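Local coordinates for protein phosphatase Slingshot homolog 2 (Homo sapiens, PDB 2NT2) that provides the catalytic domain of a dual-specificity phosphatase that dephosphorylates and thereby activates the actin-depolymerising factor cofilin, promoting actin filament disassembly, at residues Ala101-Leu111 / Leu135-Leu143. The protein carries 1 engineered substitution. Residues are numbered along the deposited sequence; the frame is centred on the assembly and turned at random.
Sequences AYAMKEYGWNL and LEEYQGILL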
ATOM      1  N   ALA A 101      -5.508   5.358   0.647  1.00 12.01           N
ATOM      2  CA  ALA A 101      -5.933   5.698   1.991  1.00 12.40           C
ATOM      3  C   ALA A 101      -4.830   6.410   2.761  1.00 16.81           C
ATOM      4  O   ALA A 101      -5.087   7.379   3.469  1.00 14.43           O
ATOM      5  CB  ALA A 101      -6.361   4.452   2.756  1.00  6.22           C
ATOM      6  N   TYR A 102      -3.597   5.917   2.650  1.00 13.25           N
ATOM      7  CA  TYR A 102      -2.504   6.565   3.378  1.00 14.82           C
ATOM      8  C   TYR A 102      -2.349   8.024   2.941  1.00 15.86           C
ATOM      9  O   TYR A 102      -2.184   8.911   3.775  1.00 17.84           O
ATOM     10  CB  TYR A 102      -1.195   5.810   3.172  1.00 14.30           C
ATOM     11  CG  TYR A 102       0.014   6.539   3.721  1.00 21.60           C
ATOM     12  CD1 TYR A 102       0.272   6.555   5.086  1.00 15.62           C
ATOM     13  CD2 TYR A 102       0.892   7.207   2.881  1.00 25.84           C
ATOM     14  CE1 TYR A 102       1.369   7.217   5.601  1.00 19.07           C
ATOM     15  CE2 TYR A 102       1.995   7.872   3.387  1.00 28.88           C
ATOM     16  CZ  TYR A 102       2.229   7.874   4.747  1.00 23.83           C
ATOM     17  OH  TYR A 102       3.330   8.536   5.246  1.00 21.80           O
ATOM     18  N   ALA A 103      -2.409   8.266   1.639  1.00 15.81           N
ATOM     19  CA  ALA A 103      -2.286   9.608   1.079  1.00 13.75           C
ATOM     20  C   ALA A 103      -3.402  10.528   1.554  1.00 15.19           C
ATOM     21  O   ALA A 103      -3.168  11.695   1.892  1.00 26.51           O
ATOM     22  CB  ALA A 103      -2.247   9.548  -0.439  1.00 14.63           C
ATOM     23  N   MET A 104      -4.628  10.016   1.612  1.00 15.79           N
ATOM     24  CA  MET A 104      -5.747  10.781   2.165  1.00 13.89           C
ATOM     25  C   MET A 104      -5.439  11.208   3.598  1.00 17.13           C
ATOM     26  O   MET A 104      -5.517  12.375   3.968  1.00 13.24           O
ATOM     27  CB  MET A 104      -7.020   9.937   2.171  1.00 17.79           C
ATOM     28  CG  MET A 104      -7.694   9.753   0.829  1.00 15.99           C
ATOM     29  SD  MET A 104      -8.934   8.443   0.829  1.00 21.35           S
ATOM     30  CE  MET A 104     -10.181   9.130   1.906  1.00 18.44           C
ATOM     31  N   LYS A 105      -5.075  10.214   4.405  1.00 16.07           N
ATOM     32  CA  LYS A 105      -4.734  10.462   5.799  1.00 22.46           C
ATOM     33  C   LYS A 105      -3.522  11.379   5.943  1.00 27.50           C
ATOM     34  O   LYS A 105      -3.573  12.394   6.639  1.00 36.28           O
ATOM     35  CB  LYS A 105      -4.457   9.138   6.520  1.00 17.36           C
ATOM     36  CG  LYS A 105      -4.324   9.313   8.028  1.00 22.33           C
ATOM     37  CD  LYS A 105      -4.785   8.076   8.783  1.00 20.46           C
ATOM     38  CE  LYS A 105      -4.169   8.049  10.178  1.00 23.10           C
ATOM     39  NZ  LYS A 105      -4.416   9.329  10.903  1.00 26.98           N
ATOM     40  N   GLU A 106      -2.431  11.008   5.287  1.00 25.55           N
ATOM     41  CA  GLU A 106      -1.139  11.660   5.448  1.00 20.06           C
ATOM     42  C   GLU A 106      -1.133  13.090   4.939  1.00 22.47           C
ATOM     43  O   GLU A 106      -0.721  14.006   5.661  1.00 23.70           O
ATOM     44  CB  GLU A 106      -0.051  10.836   4.752  1.00 22.03           C
ATOM     45  CG  GLU A 106       1.353  11.390   4.818  1.00 25.10           C
ATOM     46  CD  GLU A 106       1.876  11.594   6.221  1.00 27.15           C
ATOM     47  OE1 GLU A 106       2.105  10.620   6.964  1.00 25.43           O
ATOM     48  OE2 GLU A 106       2.070  12.771   6.601  1.00 35.13           O
ATOM     49  N   TYR A 107      -1.569  13.320   3.695  1.00 24.71           N
ATOM     50  CA  TYR A 107      -1.480  14.681   3.162  1.00 23.70           C
ATOM     51  C   TYR A 107      -2.830  15.383   3.177  1.00 27.16           C
ATOM     52  O   TYR A 107      -2.942  16.528   2.737  1.00 34.71           O
ATOM     53  CB  TYR A 107      -0.863  14.668   1.758  1.00 26.15           C
ATOM     54  CG  TYR A 107       0.448  13.900   1.727  1.00 24.69           C
ATOM     55  CD1 TYR A 107       0.597  12.788   0.909  1.00 26.53           C
ATOM     56  CD2 TYR A 107       1.528  14.273   2.517  1.00 23.47           C
ATOM     57  CE1 TYR A 107       1.789  12.086   0.881  1.00 24.62           C
ATOM     58  CE2 TYR A 107       2.720  13.575   2.496  1.00 28.72           C
ATOM     59  CZ  TYR A 107       2.847  12.476   1.668  1.00 29.02           C
ATOM     60  OH  TYR A 107       4.028  11.773   1.638  1.00 26.34           O
ATOM     61  N   GLY A 108      -3.837  14.693   3.703  1.00 30.54           N
ATOM     62  CA  GLY A 108      -5.181  15.215   3.843  1.00 30.99           C
ATOM     63  C   GLY A 108      -5.854  15.447   2.503  1.00 32.71           C
ATOM     64  O   GLY A 108      -6.605  16.404   2.314  1.00 31.66           O
ATOM     65  N   TRP A 109      -5.585  14.551   1.564  1.00 29.98           N
ATOM     66  CA  TRP A 109      -6.095  14.628   0.208  1.00 29.88           C
ATOM     67  C   TRP A 109      -7.520  14.121   0.061  1.00 31.23           C
ATOM     68  O   TRP A 109      -7.899  13.129   0.678  1.00 26.99           O
ATOM     69  CB  TRP A 109      -5.151  13.807  -0.692  1.00 28.80           C
ATOM     70  CG  TRP A 109      -3.900  14.559  -1.027  1.00 27.40           C
ATOM     71  CD1 TRP A 109      -3.545  15.801  -0.590  1.00 29.03           C
ATOM     72  CD2 TRP A 109      -2.838  14.104  -1.870  1.00 26.13           C
ATOM     73  NE1 TRP A 109      -2.324  16.152  -1.112  1.00 30.83           N
ATOM     74  CE2 TRP A 109      -1.869  15.126  -1.902  1.00 26.63           C
ATOM     75  CE3 TRP A 109      -2.616  12.933  -2.597  1.00 19.22           C
ATOM     76  CZ2 TRP A 109      -0.692  15.010  -2.639  1.00 25.36           C
ATOM     77  CZ3 TRP A 109      -1.452  12.819  -3.326  1.00 22.57           C
ATOM     78  CH2 TRP A 109      -0.504  13.852  -3.341  1.00 24.59           C
ATOM     79  N   ASN A 110      -8.315  14.782  -0.773  1.00 30.91           N
ATOM     80  CA  ASN A 110      -9.628  14.256  -1.140  1.00 33.33           C
ATOM     81  C   ASN A 110      -9.471  12.878  -1.774  1.00 25.55           C
ATOM     82  O   ASN A 110      -8.394  12.555  -2.277  1.00 19.10           O
ATOM     83  CB  ASN A 110     -10.329  15.189  -2.123  1.00 41.80           C
ATOM     84  CG  ASN A 110     -11.035  16.346  -1.452  1.00 50.94           C
ATOM     85  OD1 ASN A 110     -10.945  16.519  -0.234  1.00 47.84           O
ATOM     86  ND2 ASN A 110     -11.733  17.140  -2.256  1.00 69.99           N
ATOM     87  N   LEU A 111     -10.525  12.061  -1.773  1.00 28.90           N
ATOM     88  CA  LEU A 111     -10.392  10.721  -2.341  1.00 28.45           C
ATOM     89  C   LEU A 111     -10.085  10.777  -3.831  1.00 29.14           C
ATOM     90  O   LEU A 111      -9.155  10.106  -4.293  1.00 27.24           O
ATOM     91  CB  LEU A 111     -11.640   9.885  -2.097  1.00 23.85           C
ATOM     92  CG  LEU A 111     -11.732   8.574  -2.887  1.00 22.40           C
ATOM     93  CD1 LEU A 111     -10.491   7.717  -2.688  1.00 12.56           C
ATOM     94  CD2 LEU A 111     -12.994   7.820  -2.483  1.00 28.85           C
ATOM     95  N   LEU A 135     -13.054   3.215   0.859  1.00 15.02           N
ATOM     96  CA  LEU A 135     -12.259   4.434   0.749  1.00 17.65           C
ATOM     97  C   LEU A 135     -13.143   5.672   0.864  1.00 21.09           C
ATOM     98  O   LEU A 135     -12.755   6.649   1.498  1.00 18.14           O
ATOM     99  CB  LEU A 135     -11.471   4.453  -0.564  1.00 15.51           C
ATOM    100  CG  LEU A 135     -10.243   3.536  -0.617  1.00 15.21           C
ATOM    101  CD1 LEU A 135      -9.808   3.318  -2.060  1.00 14.59           C
ATOM    102  CD2 LEU A 135      -9.099   4.088   0.212  1.00  7.27           C
ATOM    103  N   GLU A 136     -14.331   5.598   0.271  1.00 25.88           N
ATOM    104  CA  GLU A 136     -15.367   6.605   0.432  1.00 23.96           C
ATOM    105  C   GLU A 136     -15.768   6.729   1.902  1.00 19.77           C
ATOM    106  O   GLU A 136     -15.958   7.826   2.419  1.00 18.27           O
ATOM    107  CB  GLU A 136     -16.615   6.250  -0.369  1.00 26.55           C
ATOM    108  CG  GLU A 136     -16.560   6.530  -1.854  1.00 31.46           C
ATOM    109  CD  GLU A 136     -17.742   5.902  -2.583  1.00 31.88           C
ATOM    110  OE1 GLU A 136     -18.768   5.624  -1.918  1.00 25.07           O
ATOM    111  OE2 GLU A 136     -17.618   5.687  -3.810  1.00 25.39           O
ATOM    112  N   GLU A 137     -15.908   5.580   2.568  1.00 20.13           N
ATOM    113  CA  GLU A 137     -16.170   5.630   4.005  1.00 26.59           C
ATOM    114  C   GLU A 137     -15.013   6.337   4.718  1.00 29.70           C
ATOM    115  O   GLU A 137     -15.241   7.272   5.482  1.00 25.16           O
ATOM    116  CB  GLU A 137     -16.384   4.233   4.592  1.00 24.50           C
ATOM    117  CG  GLU A 137     -16.836   4.251   6.041  1.00 21.42           C
ATOM    118  CD  GLU A 137     -17.374   2.934   6.549  1.00 28.66           C
ATOM    119  OE1 GLU A 137     -17.674   2.868   7.766  1.00 17.82           O
ATOM    120  OE2 GLU A 137     -17.500   1.980   5.751  1.00 26.90           O
ATOM    121  N   TYR A 138     -13.804   5.867   4.443  1.00 23.86           N
ATOM    122  CA  TYR A 138     -12.589   6.357   5.086  1.00 16.64           C
ATOM    123  C   TYR A 138     -12.549   7.880   5.031  1.00 15.84           C
ATOM    124  O   TYR A 138     -12.314   8.553   6.033  1.00 23.96           O
ATOM    125  CB  TYR A 138     -11.364   5.764   4.405  1.00 20.08           C
ATOM    126  CG  TYR A 138     -10.050   5.936   5.119  1.00 17.70           C
ATOM    127  CD1 TYR A 138      -9.919   5.597   6.454  1.00 19.78           C
ATOM    128  CD2 TYR A 138      -8.932   6.436   4.460  1.00 11.13           C
ATOM    129  CE1 TYR A 138      -8.724   5.747   7.128  1.00 22.39           C
ATOM    130  CE2 TYR A 138      -7.726   6.590   5.122  1.00 18.39           C
ATOM    131  CZ  TYR A 138      -7.628   6.244   6.454  1.00 19.56           C
ATOM    132  OH  TYR A 138      -6.438   6.388   7.128  1.00 17.75           O
ATOM    133  N   GLN A 139     -12.829   8.402   3.843  1.00 16.35           N
ATOM    134  CA  GLN A 139     -12.976   9.836   3.631  1.00 16.89           C
ATOM    135  C   GLN A 139     -13.928  10.451   4.653  1.00 22.36           C
ATOM    136  O   GLN A 139     -13.560  11.376   5.379  1.00 35.18           O
ATOM    137  CB  GLN A 139     -13.490  10.089   2.216  1.00 18.28           C
ATOM    138  CG  GLN A 139     -13.583  11.562   1.833  1.00 17.38           C
ATOM    139  CD  GLN A 139     -13.868  11.700   0.347  1.00 23.43           C
ATOM    140  OE1 GLN A 139     -14.796  11.065  -0.155  1.00 37.19           O
ATOM    141  NE2 GLN A 139     -13.062  12.498  -0.339  1.00 32.14           N
ATOM    142  N   GLY A 140     -15.143   9.915   4.720  1.00 19.21           N
ATOM    143  CA  GLY A 140     -16.118  10.380   5.687  1.00 24.99           C
ATOM    144  C   GLY A 140     -15.590  10.279   7.105  1.00 27.18           C
ATOM    145  O   GLY A 140     -15.789  11.175   7.922  1.00 25.77           O
ATOM    146  N   ILE A 141     -14.896   9.184   7.408  1.00 24.47           N
ATOM    147  CA  ILE A 141     -14.350   9.018   8.751  1.00 23.13           C
ATOM    148  C   ILE A 141     -13.263  10.051   9.016  1.00 26.39           C
ATOM    149  O   ILE A 141     -13.189  10.667  10.080  1.00 33.68           O
ATOM    150  CB  ILE A 141     -13.795   7.603   8.979  1.00 24.80           C
ATOM    151  CG1 ILE A 141     -14.860   6.509   9.023  1.00 30.40           C
ATOM    152  CG2 ILE A 141     -12.942   7.584  10.241  1.00 18.44           C
ATOM    153  CD1 ILE A 141     -14.378   5.129   8.642  1.00 12.79           C
ATOM    154  N   LEU A 142     -12.387  10.276   8.038  1.00 23.13           N
ATOM    155  CA  LEU A 142     -11.290  11.217   8.268  1.00 22.80           C
ATOM    156  C   LEU A 142     -11.828  12.610   8.582  1.00 24.76           C
ATOM    157  O   LEU A 142     -11.259  13.342   9.393  1.00 25.46           O
ATOM    158  CB  LEU A 142     -10.362  11.234   7.056  1.00 17.69           C
ATOM    159  CG  LEU A 142      -9.462  10.004   6.877  1.00 22.66           C
ATOM    160  CD1 LEU A 142      -8.518  10.184   5.701  1.00 19.47           C
ATOM    161  CD2 LEU A 142      -8.680   9.718   8.152  1.00 21.02           C
ATOM    162  N   LEU A 143     -12.944  12.945   7.944  1.00 26.83           N
ATOM    163  CA  LEU A 143     -13.626  14.208   8.173  1.00 32.11           C
ATOM    164  C   LEU A 143     -14.355  14.228   9.510  1.00 38.38           C
ATOM    165  O   LEU A 143     -14.166  15.127  10.329  1.00 40.69           O
ATOM    166  CB  LEU A 143     -14.632  14.491   7.052  1.00 28.36           C
ATOM    167  CG  LEU A 143     -14.186  14.122   5.640  1.00 37.67           C
ATOM    168  CD1 LEU A 143     -15.285  14.419   4.633  1.00 59.76           C
ATOM    169  CD2 LEU A 143     -12.894  14.844   5.279  1.00 39.72           C
TER
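Met104 fits as a knob into the hole formed by Leu135, Tyr138, Gln139 and Leu142, and its bend at chi3 (67°) turns the terminal methyl against the opposing helix, with Met104 CE 3.4 Å from Gln139 CA. Met104 SD lies at the edge of the Tyr138 ring, 5.5 Å from its centroid and 80° off the ring normal, which defines an edge-on Met-aromatic contact. One turn earlier, Ala101 CB meets Tyr138 CE2 at 3.5 Å, while Ala101 O approaches the same ring edge in its plane. Leu142 CD1, from the same helix as Tyr138, lies over one face of that ring, offset toward the rim, and across the contact reaches Met104 CB at 3.8 Å. In the all-helical layer of this dual-specificity phosphatase fold, the contact pairs the C-terminal ends of helices 94-107 and 129-143, segments 101-107 and 135-143 running nearly parallel at 14°; Trp67 of helix 67-79 meets the Tyr138 ring edge-to-face. Beyond Gly108, whose positive phi takes the chain out of helical geometry, Leu111 CD1 packs 4.0 Å from Leu135 CB. Against this buried core of Ala101, Met104 and Leu111, the margin is loose: exposed Glu136 offers its CG to Leu111 CD2 at 3.8 Å, and exposed Asn110 buries little.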